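Local coordinates for protein amidase, hydantoinase/carbamoylase family (Burkholderia vietnamiensis, PDB 5I4M) that binds two zinc ions and probably hydrolyses N-carbamoyl-L-amino acids, as an amidase of the peptidase M20 family, at residues A94-V99 and T137-E142; G112-I117 and I406-P411; G233-E238 and I343-P348. All coordinates share one frame; numbering follows the deposited sequence.

How the contacts relate
Contacts 1 and 2 are buried, whereas contact 3 is partly buried and makes a salt bridge to the second subunit. Contact 1 is remote from the metals: backbone bonds and proline packing bring two strand starts together. Contact 2 joins loops at the zinc site, where one carboxylate grips two backbone N-H groups and waters bridge the loops. In contact 3 aromatic rings and a strand ladder dominate. Contacts 2 and 3, their centres about 25 Å apart, both touch bound 3-phosphoglyceric acid, one near its phosphate and the other near its carboxylate. Contacts 1 and 2 share neighbours: strand 99-103 leads toward loop 112-117, and helix 411-429, entered from 406-411, packs on Val99 and Val141.

Contact 1: residues A94-V99 and T137-E142; sequences ADAAPV and TEHPVE
The methyl group of Ala96 packs on the ring of Pro140, with Ala96 CB 3.7 Å from Pro140 CD, and lies obliquely to the imidazole of His139. The carbonyl of the same alanine meets the same proline: Ala96 O is 3.2 Å from Pro140 CG. At Ala97 the methyl points away and the backbone takes over, as His139 ND1 donates a hydrogen bond of 2.8 Å to Ala97 O. The oxygen sits at the ring edge, only 11° out of the imidazole plane, although the N-H...O line is bent to 147°. With His139 CG beside its own backbone N (chi1 -61°), the first ring atom is set close to Ala97 O. The ring also stacks with that of His205, and the backbone of His139 is tethered by Thr137 OG1, which donates to His139 O at 2.6 Å.

Beyond this point the two loops become neighbouring parallel strands, 99-103 and 141-145, of the M20 zinc-peptidase fold. Pro98 stands at the entrance. Its CA makes a CH...O contact of 3.2 Å with Pro140 O, while its ring and the extended side chain of Glu142 cross obliquely, Pro98 CG lying 3.8 Å from Glu142 OE1. That carboxylate oxygen forms salt bridges with Arg202 and Arg88, which would balance its charge. Val99 then uses both its peptide groups: Val99 N donates to Pro140 O (2.9 Å) and Val99 O accepts from Glu142 N (3.0 Å). The two bonds reach the residues before and after Val141, the pattern of a parallel bridge. The side chains of Val99 and Val141 lie on one face of the sheet, where both touch Ala429 of helix 411-429.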
loop_
_atom_site.group_PDB
_atom_site.type_symbol
_atom_site.label_atom_id
_atom_site.label_comp_id
_atom_site.label_asym_id
_atom_site.label_seq_id
_atom_site.Cartn_x
_atom_site.Cartn_y
_atom_site.Cartn_z
ATOM N N ALA A 94 -23.446 -12.099 -46.661
ATOM C CA ALA A 94 -23.498 -12.826 -45.396
ATOM C C ALA A 94 -22.104 -13.155 -44.868
ATOM O O ALA A 94 -21.850 -13.054 -43.662
ATOM C CB ALA A 94 -24.320 -14.103 -45.566
ATOM N N ASP A 95 -21.186 -13.552 -45.744
ATOM C CA ASP A 95 -19.877 -13.996 -45.289
ATOM C C ASP A 95 -18.806 -12.923 -45.446
ATOM O O ASP A 95 -17.613 -13.234 -45.367
ATOM C CB ASP A 95 -19.469 -15.275 -46.019
ATOM C CG ASP A 95 -19.601 -15.160 -47.513
ATOM O OD1 ASP A 95 -19.593 -14.023 -48.030
ATOM O OD2 ASP A 95 -19.713 -16.213 -48.177
ATOM N N ALA A 96 -19.200 -11.672 -45.662
ATOM C CA ALA A 96 -18.212 -10.612 -45.802
ATOM C C ALA A 96 -17.544 -10.341 -44.461
ATOM O O ALA A 96 -18.143 -10.513 -43.395
ATOM C CB ALA A 96 -18.862 -9.336 -46.340
ATOM N N ALA A 97 -16.282 -9.936 -44.525
ATOM C CA ALA A 97 -15.564 -9.562 -43.321
ATOM C C ALA A 97 -16.175 -8.294 -42.731
ATOM O O ALA A 97 -16.591 -7.399 -43.477
ATOM C CB ALA A 97 -14.080 -9.346 -43.625
ATOM N N PRO A 98 -16.267 -8.191 -41.411
ATOM C CA PRO A 98 -16.971 -7.057 -40.811
ATOM C C PRO A 98 -16.102 -5.816 -40.713
ATOM O O PRO A 98 -14.872 -5.883 -40.666
ATOM C CB PRO A 98 -17.326 -7.572 -39.409
ATOM C CG PRO A 98 -16.187 -8.512 -39.084
ATOM C CD PRO A 98 -15.869 -9.193 -40.405
ATOM N N VAL A 99 -16.770 -4.668 -40.693
ATOM C CA VAL A 99 -16.164 -3.427 -40.233
ATOM C C VAL A 99 -16.519 -3.297 -38.761
ATOM O O VAL A 99 -17.699 -3.308 -38.401
ATOM C CB VAL A 99 -16.662 -2.219 -41.037
ATOM C CG1 VAL A 99 -16.130 -0.937 -40.427
ATOM C CG2 VAL A 99 -16.216 -2.346 -42.492
ATOM N N THR A 137 -25.709 -2.121 -45.262
ATOM C CA THR A 137 -24.290 -2.101 -45.580
ATOM C C THR A 137 -23.898 -3.366 -46.337
ATOM O O THR A 137 -24.545 -4.410 -46.226
ATOM C CB THR A 137 -23.440 -1.973 -44.310
ATOM O OG1 THR A 137 -23.679 -3.100 -43.451
ATOM C CG2 THR A 137 -23.787 -0.689 -43.566
ATOM N N GLU A 138 -22.813 -3.262 -47.108
ATOM C CA GLU A 138 -22.302 -4.430 -47.822
ATOM C C GLU A 138 -21.624 -5.399 -46.857
ATOM O O GLU A 138 -21.944 -6.594 -46.824
ATOM C CB GLU A 138 -21.331 -3.982 -48.914
ATOM C CG GLU A 138 -20.859 -5.102 -49.824
ATOM C CD GLU A 138 -21.775 -5.319 -51.023
ATOM O OE1 GLU A 138 -21.329 -5.990 -51.982
ATOM O OE2 GLU A 138 -22.924 -4.812 -51.009
ATOM N N HIS A 139 -20.696 -4.903 -46.076
ATOM C CA HIS A 139 -20.059 -5.672 -45.025
ATOM C C HIS A 139 -20.912 -5.626 -43.760
ATOM O O HIS A 139 -21.530 -4.601 -43.466
ATOM C CB HIS A 139 -18.669 -5.110 -44.707
ATOM C CG HIS A 139 -17.713 -5.147 -45.860
ATOM N ND1 HIS A 139 -16.707 -6.085 -45.961
ATOM C CD2 HIS A 139 -17.600 -4.354 -46.951
ATOM C CE1 HIS A 139 -16.016 -5.868 -47.068
ATOM N NE2 HIS A 139 -16.539 -4.826 -47.687
ATOM N N PRO A 140 -20.935 -6.700 -42.974
ATOM C CA PRO A 140 -21.531 -6.603 -41.644
ATOM C C PRO A 140 -20.766 -5.586 -40.813
ATOM O O PRO A 140 -19.603 -5.274 -41.079
ATOM C CB PRO A 140 -21.383 -8.020 -41.077
ATOM C CG PRO A 140 -20.228 -8.606 -41.830
ATOM C CD PRO A 140 -20.331 -8.021 -43.212
ATOM N N VAL A 141 -21.446 -5.058 -39.802
ATOM C CA VAL A 141 -20.874 -4.094 -38.874
ATOM C C VAL A 141 -20.949 -4.695 -37.479
ATOM O O VAL A 141 -21.948 -5.328 -37.125
ATOM C CB VAL A 141 -21.623 -2.746 -38.952
ATOM C CG1 VAL A 141 -21.289 -1.868 -37.762
ATOM C CG2 VAL A 141 -21.302 -2.029 -40.278
ATOM N N GLU A 142 -19.882 -4.538 -36.696
ATOM C CA GLU A 142 -19.871 -5.076 -35.343
ATOM C C GLU A 142 -19.429 -4.017 -34.346
ATOM O O GLU A 142 -18.586 -3.174 -34.653
ATOM C CB GLU A 142 -18.924 -6.289 -35.226
ATOM C CG GLU A 142 -19.358 -7.505 -36.031
ATOM C CD GLU A 142 -18.473 -8.718 -35.779
ATOM O OE1 GLU A 142 -18.647 -9.740 -36.468
ATOM O OE2 GLU A 142 -17.595 -8.646 -34.897
#

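Contact 2: residues G112-I117 and I406-P411; sequences GRFDGI and IEDATP. With ZN (zinc ion), chain C; ZN (zinc ion), chain D; 3PG (3-phosphoglyceric acid), chain E.
Glu407 OE2 is gripped by two consecutive backbone N-H groups, Phe114 N at 2.9 Å and Asp115 N at 2.8 Å. The first arrives nearly along the C-O axis, the second on the syn side, 30° out of the carboxylate plane. Glu407 CG is anti to its backbone N, and the chain extends beyond it toward loop 112-117. The grip holds the loop carrying Asp115, which bridges the metals in the two-zinc site of the M20 fold. Asp115 OD1 binds one zinc ion at 2.1 Å, which His104, His211 and a water also ligate, and Asp115 OD2 the other at 2.0 Å, which Glu150 and His403 also ligate; the ligand's phosphate reaches both. Glu407 thus acts as a second-shell residue, positioning a first-shell one through its backbone. Its other oxygen, OE1, is bonded to Ser402 OG and, through a water, to Gly112 N.

Farther from the metals, a second water ties Arg113 to the opposite backbone: it accepts from Arg113 N and NE and donates to Glu407 O at 2.6 Å. The side chains of Arg113 and Asp408 lie side by side and form a salt bridge, but the guanidinium and carboxylate planes are 48° apart and the bond from Arg113 NH2 to Asp408 OD1 (3.1 Å) is weak. Ala409 CB stands over the centre of the Phe114 ring, 4.1 Å from its centroid and 6° off the normal.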
loop_
_atom_site.group_PDB
_atom_site.type_symbol
_atom_site.label_atom_id
_atom_site.label_comp_id
_atom_site.label_asym_id
_atom_site.label_seq_id
_atom_site.Cartn_x
_atom_site.Cartn_y
_atom_site.Cartn_z
ATOM N N GLY A 112 -13.335 7.737 -15.164
ATOM C CA GLY A 112 -14.285 8.716 -15.640
ATOM C C GLY A 112 -15.448 8.064 -16.365
ATOM O O GLY A 112 -15.463 6.864 -16.629
ATOM N N ARG A 113 -16.429 8.897 -16.699
ATOM C CA ARG A 113 -17.643 8.434 -17.358
ATOM C C ARG A 113 -17.490 8.262 -18.863
ATOM O O ARG A 113 -18.465 7.882 -19.521
ATOM C CB ARG A 113 -18.787 9.416 -17.064
ATOM C CG ARG A 113 -19.227 9.400 -15.589
ATOM C CD ARG A 113 -20.130 10.587 -15.217
ATOM N NE ARG A 113 -19.410 11.843 -15.393
ATOM C CZ ARG A 113 -19.883 12.907 -16.028
ATOM N NH1 ARG A 113 -21.117 12.897 -16.527
ATOM N NH2 ARG A 113 -19.119 13.989 -16.148
ATOM N N PHE A 114 -16.306 8.511 -19.428
ATOM C CA PHE A 114 -16.172 8.492 -20.879
ATOM C C PHE A 114 -15.068 7.575 -21.401
ATOM O O PHE A 114 -15.186 7.039 -22.512
ATOM C CB PHE A 114 -15.951 9.921 -21.379
ATOM C CG PHE A 114 -17.081 10.850 -21.043
ATOM C CD1 PHE A 114 -18.211 10.905 -21.852
ATOM C CD2 PHE A 114 -17.038 11.638 -19.897
ATOM C CE1 PHE A 114 -19.272 11.741 -21.537
ATOM C CE2 PHE A 114 -18.096 12.486 -19.577
ATOM C CZ PHE A 114 -19.210 12.542 -20.402
ATOM N N ASP A 115 -13.986 7.399 -20.643
ATOM C CA ASP A 115 -12.876 6.561 -21.103
ATOM C C ASP A 115 -13.395 5.166 -21.423
ATOM O O ASP A 115 -14.035 4.525 -20.583
ATOM C CB ASP A 115 -11.792 6.535 -20.019
ATOM C CG ASP A 115 -10.611 5.631 -20.341
ATOM O OD1 ASP A 115 -10.498 5.091 -21.468
ATOM O OD2 ASP A 115 -9.749 5.501 -19.431
ATOM N N GLY A 116 -13.184 4.729 -22.664
ATOM C CA GLY A 116 -13.663 3.425 -23.093
ATOM C C GLY A 116 -15.151 3.322 -23.389
ATOM O O GLY A 116 -15.547 2.904 -24.482
ATOM N N ILE A 117 -15.996 3.667 -22.420
ATOM C CA ILE A 117 -17.423 3.414 -22.610
ATOM C C ILE A 117 -17.982 4.263 -23.753
ATOM O O ILE A 117 -18.912 3.842 -24.451
ATOM C CB ILE A 117 -18.186 3.636 -21.283
ATOM C CG1 ILE A 117 -19.676 3.295 -21.442
ATOM C CG2 ILE A 117 -18.013 5.065 -20.792
ATOM C CD1 ILE A 117 -19.952 1.825 -21.750
ATOM N N ILE A 406 -13.403 13.276 -12.329
ATOM C CA ILE A 406 -13.940 14.495 -12.922
ATOM C C ILE A 406 -13.770 14.541 -14.433
ATOM O O ILE A 406 -14.095 15.562 -15.046
ATOM C CB ILE A 406 -13.295 15.765 -12.325
ATOM C CG1 ILE A 406 -11.818 15.842 -12.720
ATOM C CG2 ILE A 406 -13.486 15.807 -10.808
ATOM C CD1 ILE A 406 -11.125 17.093 -12.250
ATOM N N GLU A 407 -13.273 13.471 -15.046
ATOM C CA GLU A 407 -13.201 13.376 -16.500
ATOM C C GLU A 407 -14.529 13.785 -17.128
ATOM O O GLU A 407 -15.602 13.407 -16.646
ATOM C CB GLU A 407 -12.845 11.933 -16.871
ATOM C CG GLU A 407 -12.729 11.640 -18.351
ATOM C CD GLU A 407 -12.646 10.159 -18.595
ATOM O OE1 GLU A 407 -11.535 9.589 -18.459
ATOM O OE2 GLU A 407 -13.707 9.556 -18.878
ATOM N N ASP A 408 -14.467 14.589 -18.192
ATOM C CA ASP A 408 -15.702 15.159 -18.714
ATOM C C ASP A 408 -15.571 15.494 -20.192
ATOM O O ASP A 408 -14.471 15.736 -20.698
ATOM C CB ASP A 408 -16.097 16.413 -17.926
ATOM C CG ASP A 408 -17.593 16.696 -17.974
ATOM O OD1 ASP A 408 -18.374 15.837 -18.458
ATOM O OD2 ASP A 408 -17.987 17.785 -17.503
ATOM N N ALA A 409 -16.718 15.510 -20.872
ATOM C CA ALA A 409 -16.795 15.891 -22.279
ATOM C C ALA A 409 -18.113 16.616 -22.504
ATOM O O ALA A 409 -19.082 16.393 -21.779
ATOM C CB ALA A 409 -16.695 14.677 -23.200
ATOM N N THR A 410 -18.140 17.493 -23.496
ATOM C CA THR A 410 -19.389 18.193 -23.775
ATOM C C THR A 410 -20.291 17.348 -24.670
ATOM O O THR A 410 -19.808 16.527 -25.453
ATOM C CB THR A 410 -19.127 19.520 -24.472
ATOM O OG1 THR A 410 -18.641 19.259 -25.795
ATOM C CG2 THR A 410 -18.116 20.344 -23.694
ATOM N N PRO A 411 -21.607 17.549 -24.587
ATOM C CA PRO A 411 -22.504 16.894 -25.557
ATOM C C PRO A 411 -22.106 17.128 -27.006
ATOM O O PRO A 411 -22.173 16.197 -27.823
ATOM C CB PRO A 411 -23.871 17.515 -25.221
ATOM C CG PRO A 411 -23.773 17.813 -23.746
ATOM C CD PRO A 411 -22.345 18.225 -23.502
HETATM ZN ZN ZN C . -9.582 3.744 -22.835
HETATM ZN ZN ZN D . -8.212 4.205 -19.250
HETATM C C1 3PG E . -3.083 2.929 -20.987
HETATM O O1 3PG E . -2.771 3.190 -19.811
HETATM O O2 3PG E . -2.732 3.641 -21.953
HETATM C C2 3PG E . -3.912 1.702 -21.235
HETATM O O3 3PG E . -3.777 1.279 -22.603
HETATM C C3 3PG E . -5.358 2.047 -20.960
HETATM O O1P 3PG E . -5.798 3.025 -21.905
HETATM P P 3PG E . -7.176 3.857 -21.609
HETATM O O2P 3PG E . -8.197 2.843 -21.150
HETATM O O3P 3PG E . -6.781 4.829 -20.505
HETATM O O4P 3PG E . -7.516 4.490 -22.970
HETATM O O HOH W 1 -10.955 7.514 -16.779
HETATM O O HOH W 2 -16.442 11.441 -15.103
HETATM O O HOH W 3 -21.176 15.611 -17.923
HETATM O O HOH W 4 -8.858 2.540 -24.509
#

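Contact 3: residues G233-E238 and I343-P348; sequences GQRWYE and IFYYAP. With 3PG (3-phosphoglyceric acid), chain E.
Gln234 NE2 donates hydrogen bonds to Tyr346 OH, 2.9 Å away, nearly straight (164°) and close to the amide plane, and, weakly, to 3PG O2 at 3.3 Å. These residues project from one face of an antiparallel strand pair, 233-238 with 343-346, which lines the ligand pocket. Trp236, on the same face, brings its ring edge toward the ligand, with CZ2 3.9 Å from 3PG O1. Phe344, its CG anti to the backbone N, meets the indole edge to face: Phe344 CD2 lies over the ring, 3.7 Å from Trp236 CD2, with the planes at 69°.

Behind this shell the backbone ladder sets the spacing. Gln234 and Tyr346 form a hydrogen-bonded pair, and a classic beta bulge places both Ile343 and Phe344 opposite Trp236. Trp236 O accepts from Ile343 N at 2.8 Å and weakly from Phe344 N at 3.4 Å. Glu238, packed across Ile343, makes a salt bridge with Arg295 of the second subunit. On the reverse face the Arg235 guanidinium, its NH1 hydrogen-bonded to Gln342, lies flat on the Tyr345 ring, planes 27° apart, in a cation-pi stack with Arg235 CZ 4.3 Å from the ring centroid.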
loop_
_atom_site.group_PDB
_atom_site.type_symbol
_atom_site.label_atom_id
_atom_site.label_comp_id
_atom_site.label_asym_id
_atom_site.label_seq_id
_atom_site.Cartn_x
_atom_site.Cartn_y
_atom_site.Cartn_z
ATOM N N GLY A 233 4.357 4.149 -28.189
ATOM C CA GLY A 233 4.692 2.864 -27.605
ATOM C C GLY A 233 4.774 2.928 -26.087
ATOM O O GLY A 233 4.874 4.007 -25.503
ATOM N N GLN A 234 4.740 1.750 -25.457
ATOM C CA GLN A 234 4.776 1.653 -24.003
ATOM C C GLN A 234 5.647 0.483 -23.567
ATOM O O GLN A 234 5.757 -0.529 -24.265
ATOM C CB GLN A 234 3.382 1.451 -23.403
ATOM C CG GLN A 234 2.337 2.457 -23.854
ATOM C CD GLN A 234 1.143 2.479 -22.913
ATOM O OE1 GLN A 234 1.307 2.601 -21.706
ATOM N NE2 GLN A 234 -0.058 2.341 -23.462
ATOM N N ARG A 235 6.253 0.639 -22.394
ATOM C CA ARG A 235 6.904 -0.441 -21.668
ATOM C C ARG A 235 6.452 -0.336 -20.220
ATOM O O ARG A 235 6.576 0.732 -19.621
ATOM C CB ARG A 235 8.440 -0.341 -21.755
ATOM C CG ARG A 235 9.050 -0.663 -23.140
ATOM C CD ARG A 235 10.566 -0.397 -23.146
ATOM N NE ARG A 235 11.178 -0.584 -24.462
ATOM C CZ ARG A 235 11.945 -1.617 -24.788
ATOM N NH1 ARG A 235 12.197 -2.562 -23.887
ATOM N NH2 ARG A 235 12.474 -1.699 -26.012
ATOM N N TRP A 236 5.917 -1.428 -19.670
ATOM C CA TRP A 236 5.531 -1.498 -18.266
ATOM C C TRP A 236 6.399 -2.513 -17.532
ATOM O O TRP A 236 6.784 -3.544 -18.093
ATOM C CB TRP A 236 4.069 -1.917 -18.090
ATOM C CG TRP A 236 3.034 -0.963 -18.616
ATOM C CD1 TRP A 236 3.228 0.123 -19.421
ATOM C CD2 TRP A 236 1.628 -1.034 -18.362
ATOM N NE1 TRP A 236 2.018 0.739 -19.687
ATOM C CE2 TRP A 236 1.022 0.044 -19.044
ATOM C CE3 TRP A 236 0.823 -1.907 -17.615
ATOM C CZ2 TRP A 236 -0.359 0.274 -19.004
ATOM C CZ3 TRP A 236 -0.543 -1.675 -17.567
ATOM C CH2 TRP A 236 -1.120 -0.594 -18.258
ATOM N N TYR A 237 6.661 -2.231 -16.257
ATOM C CA TYR A 237 7.557 -3.050 -15.451
ATOM C C TYR A 237 6.929 -3.339 -14.098
ATOM O O TYR A 237 6.097 -2.574 -13.605
ATOM C CB TYR A 237 8.905 -2.355 -15.199
ATOM C CG TYR A 237 9.599 -1.875 -16.437
ATOM C CD1 TYR A 237 9.209 -0.694 -17.063
ATOM C CD2 TYR A 237 10.658 -2.587 -16.977
ATOM C CE1 TYR A 237 9.846 -0.249 -18.200
ATOM C CE2 TYR A 237 11.311 -2.139 -18.115
ATOM C CZ TYR A 237 10.896 -0.969 -18.718
ATOM O OH TYR A 237 11.535 -0.521 -19.852
ATOM N N GLU A 238 7.378 -4.442 -13.496
ATOM C CA GLU A 238 7.145 -4.763 -12.098
ATOM C C GLU A 238 8.498 -4.964 -11.428
ATOM O O GLU A 238 9.340 -5.715 -11.934
ATOM C CB GLU A 238 6.278 -6.021 -11.950
ATOM C CG GLU A 238 4.820 -5.801 -12.374
ATOM C CD GLU A 238 3.937 -7.034 -12.220
ATOM O OE1 GLU A 238 2.708 -6.906 -12.421
ATOM O OE2 GLU A 238 4.459 -8.121 -11.889
ATOM N N ILE A 343 6.860 -6.333 -18.031
ATOM C CA ILE A 343 5.682 -7.177 -18.199
ATOM C C ILE A 343 4.863 -6.813 -19.431
ATOM O O ILE A 343 3.904 -7.530 -19.754
ATOM C CB ILE A 343 4.783 -7.141 -16.948
ATOM C CG1 ILE A 343 4.176 -5.751 -16.755
ATOM C CG2 ILE A 343 5.567 -7.570 -15.700
ATOM C CD1 ILE A 343 2.885 -5.780 -15.928
ATOM N N PHE A 344 5.233 -5.751 -20.149
ATOM C CA PHE A 344 4.407 -5.232 -21.241
ATOM C C PHE A 344 5.279 -4.379 -22.147
ATOM O O PHE A 344 6.024 -3.525 -21.657
ATOM C CB PHE A 344 3.258 -4.401 -20.663
ATOM C CG PHE A 344 2.193 -3.987 -21.667
ATOM C CD1 PHE A 344 1.604 -4.913 -22.517
ATOM C CD2 PHE A 344 1.726 -2.679 -21.685
ATOM C CE1 PHE A 344 0.597 -4.535 -23.398
ATOM C CE2 PHE A 344 0.717 -2.291 -22.571
ATOM C CZ PHE A 344 0.157 -3.224 -23.427
ATOM N N TYR A 345 5.189 -4.604 -23.456
ATOM C CA TYR A 345 5.879 -3.747 -24.414
ATOM C C TYR A 345 5.158 -3.827 -25.752
ATOM O O TYR A 345 4.834 -4.923 -26.217
ATOM C CB TYR A 345 7.350 -4.164 -24.575
ATOM C CG TYR A 345 8.007 -3.608 -25.830
ATOM C CD1 TYR A 345 8.029 -2.242 -26.085
ATOM C CD2 TYR A 345 8.610 -4.453 -26.756
ATOM C CE1 TYR A 345 8.632 -1.731 -27.256
ATOM C CE2 TYR A 345 9.207 -3.954 -27.908
ATOM C CZ TYR A 345 9.213 -2.594 -28.155
ATOM O OH TYR A 345 9.813 -2.105 -29.308
ATOM N N TYR A 346 4.892 -2.671 -26.356
ATOM C CA TYR A 346 4.588 -2.635 -27.779
ATOM C C TYR A 346 5.187 -1.378 -28.386
ATOM O O TYR A 346 5.251 -0.325 -27.741
ATOM C CB TYR A 346 3.077 -2.717 -28.059
ATOM C CG TYR A 346 2.228 -1.568 -27.564
ATOM C CD1 TYR A 346 1.993 -0.452 -28.370
ATOM C CD2 TYR A 346 1.625 -1.616 -26.306
ATOM C CE1 TYR A 346 1.195 0.598 -27.935
ATOM C CE2 TYR A 346 0.822 -0.572 -25.860
ATOM C CZ TYR A 346 0.617 0.525 -26.670
ATOM O OH TYR A 346 -0.180 1.549 -26.214
ATOM N N ALA A 347 5.653 -1.514 -29.617
ATOM C CA ALA A 347 6.264 -0.405 -30.313
ATOM C C ALA A 347 5.201 0.615 -30.709
ATOM O O ALA A 347 4.027 0.264 -30.878
ATOM C CB ALA A 347 6.990 -0.904 -31.555
ATOM N N PRO A 348 5.585 1.884 -30.860
ATOM C CA PRO A 348 4.686 2.858 -31.493
ATOM C C PRO A 348 4.174 2.301 -32.810
ATOM O O PRO A 348 4.884 1.578 -33.524
ATOM C CB PRO A 348 5.583 4.081 -31.723
ATOM C CG PRO A 348 6.742 3.906 -30.777
ATOM C CD PRO A 348 6.941 2.425 -30.659
HETATM C C1 3PG E . -3.083 2.929 -20.987
HETATM O O1 3PG E . -2.771 3.190 -19.811
HETATM O O2 3PG E . -2.732 3.641 -21.953
HETATM C C2 3PG E . -3.912 1.702 -21.235
HETATM O O3 3PG E . -3.777 1.279 -22.603
HETATM C C3 3PG E . -5.358 2.047 -20.960
HETATM O O1P 3PG E . -5.798 3.025 -21.905
HETATM P P 3PG E . -7.176 3.857 -21.609
HETATM O O2P 3PG E . -8.197 2.843 -21.150
HETATM O O3P 3PG E . -6.781 4.829 -20.505
HETATM O O4P 3PG E . -7.516 4.490 -22.970
#